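Local coordinates for protein ammonium transporter (Kuenenia stuttgartiensis, PDB 6EU6) that probably senses ammonium at the membrane as the Amt-family part of a sensor histidine kinase, in a trimeric, mostly helical assembly, at residues Asn83-His88 against Leu92-Phe97; Asp190-Asp195 against Phe309-Leu314; Ala44-Val49 against Ile122-Gly127. All blocks are in the same frame, centred on the assembly; numbering follows the deposited sequence.

Contact 1: residues Asn83-His88 against Leu92-Phe97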
loop_
_atom_site.group_PDB
_atom_site.type_symbol
_atom_site.label_atom_id
_atom_site.label_comp_id
_atom_site.label_asym_id
_atom_site.label_seq_id
_atom_site.Cartn_x
_atom_site.Cartn_y
_atom_site.Cartn_z
ATOM N N ASN A 83 -26.429 16.251 -2.595
ATOM C CA ASN A 83 -27.874 16.394 -2.298
ATOM C C ASN A 83 -28.673 15.394 -3.101
ATOM O O ASN A 83 -28.731 15.464 -4.313
ATOM C CB ASN A 83 -28.345 17.852 -2.578
ATOM C CG ASN A 83 -29.829 18.069 -2.282
ATOM O OD1 ASN A 83 -30.597 17.152 -2.315
ATOM N ND2 ASN A 83 -30.180 19.254 -1.879
ATOM N N ASP A 84 -29.289 14.471 -2.361
ATOM C CA ASP A 84 -30.127 13.427 -2.863
ATOM C C ASP A 84 -29.414 12.398 -3.690
ATOM O O ASP A 84 -30.024 11.740 -4.527
ATOM C CB ASP A 84 -31.310 14.023 -3.630
ATOM C CG ASP A 84 -32.352 14.536 -2.719
ATOM O OD1 ASP A 84 -32.285 14.128 -1.526
ATOM O OD2 ASP A 84 -33.215 15.339 -3.186
ATOM N N LEU A 85 -28.148 12.168 -3.399
ATOM C CA LEU A 85 -27.374 11.195 -4.173
ATOM C C LEU A 85 -28.109 9.860 -4.240
ATOM O O LEU A 85 -28.388 9.374 -5.317
ATOM C CB LEU A 85 -25.974 11.007 -3.561
ATOM C CG LEU A 85 -24.957 10.347 -4.460
ATOM C CD1 LEU A 85 -24.610 11.254 -5.628
ATOM C CD2 LEU A 85 -23.712 10.085 -3.648
ATOM N N ALA A 86 -28.430 9.310 -3.081
ATOM C CA ALA A 86 -29.241 8.085 -2.911
ATOM C C ALA A 86 -30.590 7.982 -3.693
ATOM O O ALA A 86 -31.097 6.888 -3.883
ATOM C CB ALA A 86 -29.520 7.887 -1.411
ATOM N N LEU A 87 -31.180 9.089 -4.099
ATOM C CA LEU A 87 -32.405 9.044 -4.891
ATOM C C LEU A 87 -32.141 8.829 -6.379
ATOM O O LEU A 87 -33.026 8.432 -7.121
ATOM C CB LEU A 87 -33.179 10.332 -4.742
ATOM C CG LEU A 87 -34.168 10.394 -3.588
ATOM C CD1 LEU A 87 -33.823 9.513 -2.393
ATOM C CD2 LEU A 87 -34.272 11.862 -3.210
ATOM N N HIS A 88 -30.944 9.130 -6.819
ATOM C CA HIS A 88 -30.662 8.917 -8.198
ATOM C C HIS A 88 -30.737 7.453 -8.437
ATOM O O HIS A 88 -30.364 6.680 -7.609
ATOM C CB HIS A 88 -29.293 9.485 -8.546
ATOM C CG HIS A 88 -29.343 10.942 -8.824
ATOM N ND1 HIS A 88 -29.070 11.470 -10.057
ATOM C CD2 HIS A 88 -29.730 11.975 -8.047
ATOM C CE1 HIS A 88 -29.268 12.773 -10.027
ATOM N NE2 HIS A 88 -29.663 13.104 -8.816
ATOM N N LEU A 92 -24.599 3.328 -8.697
ATOM C CA LEU A 92 -23.412 3.349 -7.848
ATOM C C LEU A 92 -23.292 4.367 -6.728
ATOM O O LEU A 92 -22.406 4.306 -5.930
ATOM C CB LEU A 92 -22.175 3.402 -8.707
ATOM C CG LEU A 92 -21.901 2.127 -9.460
ATOM C CD1 LEU A 92 -20.513 2.095 -9.995
ATOM C CD2 LEU A 92 -22.138 0.947 -8.569
ATOM N N SER A 93 -24.210 5.298 -6.703
ATOM C CA SER A 93 -24.308 6.351 -5.699
ATOM C C SER A 93 -23.038 6.825 -4.975
ATOM O O SER A 93 -22.201 7.416 -5.566
ATOM C CB SER A 93 -25.434 6.035 -4.720
ATOM O OG SER A 93 -25.159 4.937 -3.919
ATOM N N TYR A 94 -22.915 6.512 -3.703
ATOM C CA TYR A 94 -21.771 6.934 -2.927
ATOM C C TYR A 94 -20.441 6.404 -3.430
ATOM O O TYR A 94 -19.478 7.086 -3.340
ATOM C CB TYR A 94 -21.948 6.574 -1.473
ATOM C CG TYR A 94 -23.143 7.210 -0.891
ATOM C CD1 TYR A 94 -23.138 8.531 -0.584
ATOM C CD2 TYR A 94 -24.293 6.503 -0.718
ATOM C CE1 TYR A 94 -24.244 9.132 -0.072
ATOM C CE2 TYR A 94 -25.403 7.091 -0.200
ATOM C CZ TYR A 94 -25.368 8.407 0.108
ATOM O OH TYR A 94 -26.462 8.994 0.616
ATOM N N SER A 95 -20.427 5.191 -3.942
ATOM C CA SER A 95 -19.219 4.599 -4.464
ATOM C C SER A 95 -18.705 5.425 -5.636
ATOM O O SER A 95 -17.571 5.761 -5.690
ATOM C CB SER A 95 -19.478 3.154 -4.829
ATOM O OG SER A 95 -19.992 2.491 -3.710
ATOM N N PHE A 96 -19.593 5.733 -6.562
ATOM C CA PHE A 96 -19.279 6.591 -7.697
ATOM C C PHE A 96 -18.787 7.926 -7.187
ATOM O O PHE A 96 -17.830 8.490 -7.695
ATOM C CB PHE A 96 -20.513 6.811 -8.533
ATOM C CG PHE A 96 -20.268 7.651 -9.731
ATOM C CD1 PHE A 96 -19.741 7.103 -10.899
ATOM C CD2 PHE A 96 -20.541 8.999 -9.696
ATOM C CE1 PHE A 96 -19.550 7.914 -12.024
ATOM C CE2 PHE A 96 -20.328 9.823 -10.804
ATOM C CZ PHE A 96 -19.853 9.274 -11.979
ATOM N N PHE A 97 -19.494 8.491 -6.214
ATOM C CA PHE A 97 -19.147 9.793 -5.683
ATOM C C PHE A 97 -17.700 9.806 -5.106
ATOM O O PHE A 97 -16.922 10.729 -5.398
ATOM C CB PHE A 97 -20.122 10.169 -4.592
ATOM C CG PHE A 97 -20.043 11.583 -4.177
ATOM C CD1 PHE A 97 -19.182 11.991 -3.199
ATOM C CD2 PHE A 97 -20.922 12.510 -4.712
ATOM C CE1 PHE A 97 -19.114 13.309 -2.793
ATOM C CE2 PHE A 97 -20.892 13.815 -4.273
ATOM C CZ PHE A 97 -19.955 14.227 -3.330
#
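Leu85 drives its CD2 methyl into the angle between Tyr94 and Phe97, and the rest of the contact gathers round that one group. Its CG is turned away from the residue's own main-chain nitrogen (chi1 -163°), which carries the isobutyl end out from the short 3-10 turn 85-87 to the start of helix 93-114. CD2 meets the Tyr94 ring at CD1, 3.5 Å away, while the two side chains run past each other in opposite directions. The same methyl lies 3.7 Å from Phe97 CB, and CD1 of Leu85 reaches Phe97 CD2 at 4.0 Å, so both branches of the leucine are engaged. Between the two aromatic residues, Leu85 CD2 also sits 3.6 Å from Ser93 C and thus rests on the backbone at Ser93. A small serine suits this point: the chains come close here, Ala86 CA to Ser93 CA being 5.9 Å, and a short side chain lets the leucine methyl reach the main chain. Tyr94 reaches further: its hydroxyl end comes up beside Ala86, whose CB lies 3.8 Å from Tyr94 OH. The turn itself is held by a bond from His88 N to Leu85 O. Phe63 of helix 40-67 and Phe148 add aromatic surface around Leu85, and Tyr94 also packs on Gly236 of the second subunit. No hydrogen bond or salt bridge joins the two segments. Between them the contact is apolar packing, whose strength depends on shape: a branched leucine fitted between two rings, with small residues where the backbones come close.

Contact 2: residues Asp190-Asp195 against Phe309-Leu314. With ZDM (nonyl 4-O-alpha-D-glucopyranosyl-beta-D-glucopyranoside), chain D.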
loop_
_atom_site.group_PDB
_atom_site.type_symbol
_atom_site.label_atom_id
_atom_site.label_comp_id
_atom_site.label_asym_id
_atom_site.label_seq_id
_atom_site.Cartn_x
_atom_site.Cartn_y
_atom_site.Cartn_z
ATOM N N ASP A 190 18.315 29.170 -8.078
ATOM C CA ASP A 190 19.587 28.803 -8.802
ATOM C C ASP A 190 19.336 27.856 -9.950
ATOM O O ASP A 190 20.200 27.054 -10.261
ATOM C CB ASP A 190 20.506 28.135 -7.804
ATOM C CG ASP A 190 19.717 27.251 -6.826
ATOM O OD1 ASP A 190 18.460 27.051 -7.079
ATOM O OD2 ASP A 190 20.316 26.854 -5.785
ATOM N N LYS A 191 18.157 27.898 -10.591
ATOM C CA LYS A 191 17.896 26.889 -11.608
ATOM C C LYS A 191 18.716 27.159 -12.893
ATOM O O LYS A 191 19.244 26.231 -13.523
ATOM C CB LYS A 191 16.387 26.861 -11.948
ATOM C CG LYS A 191 16.012 25.965 -13.138
ATOM C CD LYS A 191 16.431 24.517 -12.897
ATOM C CE LYS A 191 16.157 23.676 -14.131
ATOM N NZ LYS A 191 16.535 22.251 -13.926
ATOM N N TYR A 192 18.688 28.426 -13.326
ATOM C CA TYR A 192 19.317 28.760 -14.608
ATOM C C TYR A 192 20.541 29.608 -14.421
ATOM O O TYR A 192 20.539 30.478 -13.594
ATOM C CB TYR A 192 18.329 29.507 -15.467
ATOM C CG TYR A 192 17.114 28.650 -15.780
ATOM C CD1 TYR A 192 17.246 27.480 -16.525
ATOM C CD2 TYR A 192 15.856 28.963 -15.281
ATOM C CE1 TYR A 192 16.143 26.652 -16.800
ATOM C CE2 TYR A 192 14.723 28.158 -15.576
ATOM C CZ TYR A 192 14.897 26.990 -16.366
ATOM O OH TYR A 192 13.865 26.130 -16.721
ATOM N N ASN A 193 21.598 29.354 -15.173
ATOM C CA ASN A 193 22.782 30.211 -15.062
ATOM C C ASN A 193 22.715 31.460 -15.976
ATOM O O ASN A 193 21.889 31.525 -16.877
ATOM C CB ASN A 193 23.971 29.352 -15.394
ATOM C CG ASN A 193 24.068 28.176 -14.469
ATOM O OD1 ASN A 193 23.988 28.356 -13.263
ATOM N ND2 ASN A 193 24.172 26.998 -15.001
ATOM N N PRO A 194 23.629 32.422 -15.787
ATOM C CA PRO A 194 23.657 33.630 -16.621
ATOM C C PRO A 194 23.832 33.320 -18.100
ATOM O O PRO A 194 23.332 34.093 -18.939
ATOM C CB PRO A 194 24.855 34.384 -16.071
ATOM C CG PRO A 194 25.003 33.877 -14.661
ATOM C CD PRO A 194 24.750 32.416 -14.826
ATOM N N ASP A 195 24.461 32.184 -18.456
ATOM C CA ASP A 195 24.485 31.778 -19.881
ATOM C C ASP A 195 23.266 31.033 -20.359
ATOM O O ASP A 195 23.203 30.555 -21.505
ATOM C CB ASP A 195 25.710 30.949 -20.199
ATOM C CG ASP A 195 25.697 29.589 -19.518
ATOM O OD1 ASP A 195 24.830 29.365 -18.668
ATOM O OD2 ASP A 195 26.565 28.750 -19.824
ATOM N N PHE A 309 12.437 20.102 -23.356
ATOM C CA PHE A 309 11.952 21.312 -24.069
ATOM C C PHE A 309 11.391 22.340 -23.088
ATOM O O PHE A 309 11.660 23.573 -23.145
ATOM C CB PHE A 309 10.940 20.891 -25.114
ATOM C CG PHE A 309 10.363 22.009 -25.882
ATOM C CD1 PHE A 309 11.058 22.563 -26.946
ATOM C CD2 PHE A 309 9.121 22.496 -25.567
ATOM C CE1 PHE A 309 10.537 23.631 -27.655
ATOM C CE2 PHE A 309 8.597 23.573 -26.266
ATOM C CZ PHE A 309 9.308 24.132 -27.301
ATOM N N ILE A 310 10.674 21.839 -22.117
ATOM C CA ILE A 310 9.977 22.674 -21.148
ATOM C C ILE A 310 11.030 23.338 -20.263
ATOM O O ILE A 310 10.984 24.526 -19.951
ATOM C CB ILE A 310 8.988 21.823 -20.322
ATOM C CG1 ILE A 310 7.785 21.431 -21.183
ATOM C CG2 ILE A 310 8.563 22.585 -19.042
ATOM C CD1 ILE A 310 7.016 20.246 -20.601
ATOM N N GLU A 311 11.954 22.528 -19.807
ATOM C CA GLU A 311 13.003 22.976 -18.937
ATOM C C GLU A 311 13.998 23.977 -19.597
ATOM O O GLU A 311 14.329 24.972 -18.998
ATOM C CB GLU A 311 13.799 21.788 -18.452
ATOM C CG GLU A 311 14.950 22.199 -17.554
ATOM C CD GLU A 311 15.919 21.055 -17.295
ATOM O OE1 GLU A 311 15.959 20.116 -18.087
ATOM O OE2 GLU A 311 16.651 21.130 -16.308
ATOM N N LYS A 312 14.465 23.665 -20.790
ATOM C CA LYS A 312 15.619 24.334 -21.365
ATOM C C LYS A 312 15.242 25.299 -22.502
ATOM O O LYS A 312 15.953 26.233 -22.772
ATOM C CB LYS A 312 16.578 23.283 -21.917
ATOM C CG LYS A 312 17.274 22.455 -20.877
ATOM C CD LYS A 312 18.163 21.465 -21.587
ATOM C CE LYS A 312 19.197 20.951 -20.622
ATOM N NZ LYS A 312 18.572 19.799 -19.962
ATOM N N THR A 313 14.118 25.093 -23.165
ATOM C CA THR A 313 13.685 25.997 -24.196
ATOM C C THR A 313 12.615 26.914 -23.659
ATOM O O THR A 313 12.737 28.132 -23.818
ATOM C CB THR A 313 13.181 25.262 -25.431
ATOM O OG1 THR A 313 14.187 24.366 -25.854
ATOM C CG2 THR A 313 12.827 26.228 -26.555
ATOM N N LEU A 314 11.568 26.413 -23.009
ATOM C CA LEU A 314 10.553 27.334 -22.475
ATOM C C LEU A 314 11.029 27.997 -21.204
ATOM O O LEU A 314 10.510 29.031 -20.766
ATOM C CB LEU A 314 9.224 26.595 -22.258
ATOM C CG LEU A 314 8.615 25.948 -23.464
ATOM C CD1 LEU A 314 7.326 25.301 -23.035
ATOM C CD2 LEU A 314 8.301 27.043 -24.438
HETATM C C1 ZDM D . 10.335 32.734 -20.820
HETATM O O1 ZDM D . 14.817 33.531 -17.153
HETATM C C2 ZDM D . 11.835 32.977 -20.542
HETATM O O2 ZDM D . 18.094 32.243 -18.347
HETATM C C3 ZDM D . 12.376 32.946 -19.081
HETATM O O3 ZDM D . 14.875 34.884 -20.684
HETATM C C4 ZDM D . 11.296 32.548 -18.063
HETATM O O4 ZDM D . 17.142 33.262 -20.632
HETATM C C5 ZDM D . 15.430 34.596 -19.392
HETATM O O5 ZDM D . 10.092 33.194 -18.423
HETATM C C6 ZDM D . 9.373 32.829 -19.596
HETATM O O6 ZDM D . 15.789 32.733 -14.686
HETATM C C7 ZDM D . 16.304 33.350 -19.473
HETATM O O7 ZDM D . 12.986 34.201 -18.702
HETATM C C8 ZDM D . 17.093 33.262 -18.188
HETATM C C9 ZDM D . 16.113 32.931 -17.048
HETATM C C10 ZDM D . 14.380 34.133 -18.402
HETATM C C11 ZDM D . 16.616 33.365 -15.676
HETATM O O16 ZDM D . 8.453 31.799 -19.157
HETATM C C18 ZDM D . 7.813 30.827 -19.985
HETATM C C19 ZDM D . 6.954 31.420 -21.081
HETATM C C22 ZDM D . 5.655 30.659 -21.290
HETATM C C25 ZDM D . 5.593 29.939 -22.621
HETATM C C28 ZDM D . 4.399 28.982 -22.748
HETATM C C31 ZDM D . 3.156 29.643 -23.320
HETATM C C34 ZDM D . 2.240 28.657 -24.008
HETATM O O49 ZDM D . 10.237 31.577 -21.673
HETATM O O55 ZDM D . 12.086 34.242 -21.126
HETATM C C57 ZDM D . 11.626 33.004 -16.634
HETATM O O61 ZDM D . 12.800 32.322 -16.192
#
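Lys191 and Tyr192, neighbours on a loop, both reach Glu311 near the end of helix 289-312, one at its carboxylate and the other at its backbone. In Lys191 the first torsion (chi1 172°) swings CG away from the main-chain nitrogen and lays it over the centre of the Tyr192 ring, 3.4 Å from Lys191 CG to the ring plane. A bend at chi2 then turns the rest of the chain toward the glutamate, which it meets nearly perpendicularly. Lys191 NZ forms a salt bridge 2.6 Å from Glu311 OE2, approaching on the anti side and 18° out of the carboxylate plane. The extended Glu311 chain holds its carboxylate where Lys312 can share it, through a second salt bridge of 3.2 Å from Lys312 NZ to Glu311 OE1. Lys191 NZ has a further acceptor in Asn199 O.

Tyr192 suits its place because a rigid ring delivers a hydroxyl at full length. Its CG stands opposite the carbonyl carbon (chi1 -62°), bringing the ring's end nearer the helix, and OH donates to Glu311 O at 2.6 Å, in the carbonyl plane and on a lone pair. The maltoside detergent lies alongside: its O49 donates to Leu314 O at 2.7 Å, and its O6 comes near Tyr192 CD2. In the fold, the contact ties the loop between helices 167-185 and 206-226 to the end of helix 289-312, whose Ile310 packs against helix 322-340.

Contact 3: residues Ala44-Val49 against Ile122-Gly127. With LMT (dodecyl-beta-D-maltoside), chain E; SO4 (sulfate ion), chain H.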
loop_
_atom_site.group_PDB
_atom_site.type_symbol
_atom_site.label_atom_id
_atom_site.label_comp_id
_atom_site.label_asym_id
_atom_site.label_seq_id
_atom_site.Cartn_x
_atom_site.Cartn_y
_atom_site.Cartn_z
ATOM N N ALA A 44 5.857 17.464 1.836
ATOM C CA ALA A 44 5.031 16.421 2.433
ATOM C C ALA A 44 3.728 17.026 2.947
ATOM O O ALA A 44 2.621 16.523 2.690
ATOM C CB ALA A 44 5.767 15.694 3.563
ATOM N N LEU A 45 3.846 18.147 3.621
ATOM C CA LEU A 45 2.695 18.814 4.196
ATOM C C LEU A 45 1.715 19.397 3.183
ATOM O O LEU A 45 0.507 19.322 3.421
ATOM C CB LEU A 45 3.132 19.904 5.149
ATOM C CG LEU A 45 3.880 19.276 6.328
ATOM C CD1 LEU A 45 4.350 20.409 7.221
ATOM C CD2 LEU A 45 3.056 18.265 7.122
ATOM N N ARG A 46 2.218 19.997 2.084
ATOM C CA ARG A 46 1.329 20.507 1.035
ATOM C C ARG A 46 0.495 19.390 0.429
ATOM O O ARG A 46 -0.704 19.552 0.152
ATOM C CB ARG A 46 2.134 21.273 -0.037
ATOM C CG ARG A 46 2.637 22.596 0.501
ATOM C CD ARG A 46 3.781 23.109 -0.324
ATOM N NE ARG A 46 4.295 24.317 0.278
ATOM C CZ ARG A 46 4.986 25.270 -0.341
ATOM N NH1 ARG A 46 5.337 25.186 -1.648
ATOM N NH2 ARG A 46 5.287 26.357 0.363
ATOM N N ASN A 47 1.121 18.232 0.177
ATOM C CA ASN A 47 0.426 17.099 -0.360
ATOM C C ASN A 47 -0.663 16.527 0.562
ATOM O O ASN A 47 -1.711 16.096 0.102
ATOM C CB ASN A 47 1.400 15.966 -0.663
ATOM C CG ASN A 47 2.018 16.124 -2.025
ATOM O OD1 ASN A 47 1.384 15.820 -3.039
ATOM N ND2 ASN A 47 3.225 16.676 -2.061
ATOM N N LEU A 48 -0.427 16.528 1.870
ATOM C CA LEU A 48 -1.468 16.102 2.800
ATOM C C LEU A 48 -2.602 17.121 2.844
ATOM O O LEU A 48 -3.770 16.760 2.807
ATOM C CB LEU A 48 -0.891 15.919 4.177
ATOM C CG LEU A 48 -1.903 15.568 5.269
ATOM C CD1 LEU A 48 -2.624 14.284 4.968
ATOM C CD2 LEU A 48 -1.198 15.395 6.570
ATOM N N VAL A 49 -2.255 18.378 2.949
ATOM C CA VAL A 49 -3.218 19.444 2.984
ATOM C C VAL A 49 -4.105 19.488 1.747
ATOM O O VAL A 49 -5.348 19.645 1.881
ATOM C CB VAL A 49 -2.563 20.803 3.251
ATOM C CG1 VAL A 49 -3.512 21.979 3.055
ATOM C CG2 VAL A 49 -2.024 20.837 4.711
ATOM N N ILE A 122 0.055 29.824 0.532
ATOM C CA ILE A 122 -1.262 30.279 0.097
ATOM C C ILE A 122 -1.544 29.977 -1.377
ATOM O O ILE A 122 -2.638 29.529 -1.738
ATOM C CB ILE A 122 -1.458 31.802 0.404
ATOM C CG1 ILE A 122 -1.560 32.063 1.933
ATOM C CG2 ILE A 122 -2.672 32.350 -0.337
ATOM C CD1 ILE A 122 -2.491 31.153 2.676
ATOM N N PRO A 123 -0.592 30.254 -2.255
ATOM C CA PRO A 123 -0.802 29.849 -3.665
ATOM C C PRO A 123 -1.140 28.350 -3.823
ATOM O O PRO A 123 -1.900 27.960 -4.714
ATOM C CB PRO A 123 0.555 30.199 -4.341
ATOM C CG PRO A 123 1.163 31.245 -3.455
ATOM C CD PRO A 123 0.621 31.086 -2.073
ATOM N N ASN A 124 -0.574 27.499 -2.972
ATOM C CA ASN A 124 -0.877 26.094 -3.055
ATOM C C ASN A 124 -2.310 25.808 -2.629
ATOM O O ASN A 124 -3.096 25.240 -3.386
ATOM C CB ASN A 124 0.089 25.305 -2.219
ATOM C CG ASN A 124 1.426 25.126 -2.918
ATOM O OD1 ASN A 124 1.637 24.157 -3.613
ATOM N ND2 ASN A 124 2.310 26.099 -2.781
ATOM N N ILE A 125 -2.670 26.181 -1.402
ATOM C CA ILE A 125 -3.985 25.867 -0.924
ATOM C C ILE A 125 -5.081 26.592 -1.734
ATOM O O ILE A 125 -6.134 26.005 -2.015
ATOM C CB ILE A 125 -4.167 26.124 0.548
ATOM C CG1 ILE A 125 -3.904 27.584 0.877
ATOM C CG2 ILE A 125 -3.208 25.269 1.321
ATOM C CD1 ILE A 125 -4.240 27.886 2.324
ATOM N N ALA A 126 -4.830 27.827 -2.135
ATOM C CA ALA A 126 -5.868 28.536 -2.885
ATOM C C ALA A 126 -5.969 27.940 -4.299
ATOM O O ALA A 126 -7.031 27.864 -4.889
ATOM C CB ALA A 126 -5.521 30.015 -2.969
ATOM N N GLY A 127 -4.836 27.561 -4.870
ATOM C CA GLY A 127 -4.807 26.874 -6.168
ATOM C C GLY A 127 -5.613 25.596 -6.153
ATOM O O GLY A 127 -6.395 25.316 -7.062
HETATM C C1B LMT E . 5.484 33.065 2.152
HETATM C C2B LMT E . 6.841 33.459 2.823
HETATM C C3B LMT E . 6.831 34.935 3.201
HETATM C C4B LMT E . 6.602 35.671 1.913
HETATM C C5B LMT E . 5.255 35.347 1.323
HETATM C C6B LMT E . 5.036 36.232 0.083
HETATM O O1B LMT E . 4.420 33.246 3.078
HETATM O O2B LMT E . 7.078 32.734 4.038
HETATM O O3B LMT E . 8.057 35.433 3.754
HETATM O "O4'" LMT E . 6.695 37.083 2.143
HETATM O O5B LMT E . 5.191 33.920 1.046
HETATM O O6B LMT E . 6.277 36.602 -0.618
HETATM C "C1'" LMT E . 1.525 31.237 5.193
HETATM C "C2'" LMT E . 2.879 30.654 5.045
HETATM C "C3'" LMT E . 3.866 31.646 4.627
HETATM C "C4'" LMT E . 3.503 32.189 3.320
HETATM C "C5'" LMT E . 2.034 32.675 3.374
HETATM C "C6'" LMT E . 1.574 33.093 1.993
HETATM O "O1'" LMT E . 0.629 30.243 5.639
HETATM O "O2'" LMT E . 3.340 30.208 6.290
HETATM O "O3'" LMT E . 5.157 31.088 4.476
HETATM O "O5'" LMT E . 1.145 31.708 3.912
HETATM O "O6'" LMT E . 1.863 32.155 0.938
HETATM C C1 LMT E . -0.718 30.758 5.819
HETATM C C2 LMT E . -1.603 29.697 6.491
HETATM C C3 LMT E . -3.084 30.060 6.524
HETATM C C4 LMT E . -3.954 28.980 7.213
HETATM C C5 LMT E . -4.899 28.243 6.256
HETATM C C6 LMT E . -6.326 27.980 6.730
HETATM C C7 LMT E . -6.969 26.873 5.870
HETATM C C8 LMT E . -8.304 27.239 5.230
HETATM C C9 LMT E . -8.928 26.120 4.354
HETATM C C10 LMT E . -10.449 26.342 4.022
HETATM C C11 LMT E . -10.969 25.988 2.587
HETATM C C12 LMT E . -11.931 24.793 2.427
HETATM S S SO4 H . 5.202 25.762 3.637
HETATM O O1 SO4 H . 5.911 24.652 4.220
HETATM O O2 SO4 H . 6.212 26.650 2.969
HETATM O O3 SO4 H . 4.505 26.514 4.704
HETATM O O4 SO4 H . 4.121 25.199 2.791
HETATM O O HOH W 1 4.312 23.403 -3.847
#
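Arg46 and Asn124 share a first torsion (chi1 -71° and -79°) that sets CG opposite the carbonyl carbon and sends each side chain toward the other helix. Arg46 then runs extended from CG to NE, athwart the asparagine. Asn124 ND2 lies over one face of the guanidinium, 3.4 Å from Arg46 NH1: two donors in contact, with no hydrogen bond, the amide tilted 42° from the guanidinium plane. A water makes the polar link, accepting from Arg46 NH1 at 3.0 Å and donating to Asn124 OD1 at 2.8 Å, while Asn124 ND2 turns to Gly120 O. At the guanidinium edge, Arg46 NE grips sulfate O4 at 2.7 Å, with weak bonds from NH2, which also serves Ser119 O; the anion probably came from the crystallisation liquor. A leucine in place of Arg46 would probably leave Ser119 O, the sulfate and the bridging water without their donor. Alongside, Val49 CG1 meets Ile125 CG2 at 3.7 Å. Ile122 N donates to O6' of a dodecyl maltoside at 3.0 Å. The contact joins helix 40-67 to helix 121-144; helix 93-114 touches Asn124 through Thr112, and Val49 also packs on Leu254 of the second subunit.

In the fold
Contact 3 closes a loop of chain within which contact 1 is nested, and their helices 93-114 and 121-144 follow each other in sequence; even so, their centres lie 29 Å apart. Both touch the second subunit, so these two belong to the part of the monomer that faces its neighbour in the trimer. Contact 2 touches no other protein chain; its centre is 48 Å from that of contact 1, on the opposite side of the chain's centre, and 26 Å from that of contact 3. Contact 2 holds two of the seven residues of the maltoside pocket, Tyr192 and Leu314. A different detergent, dodecyl maltoside, binds at contact 3.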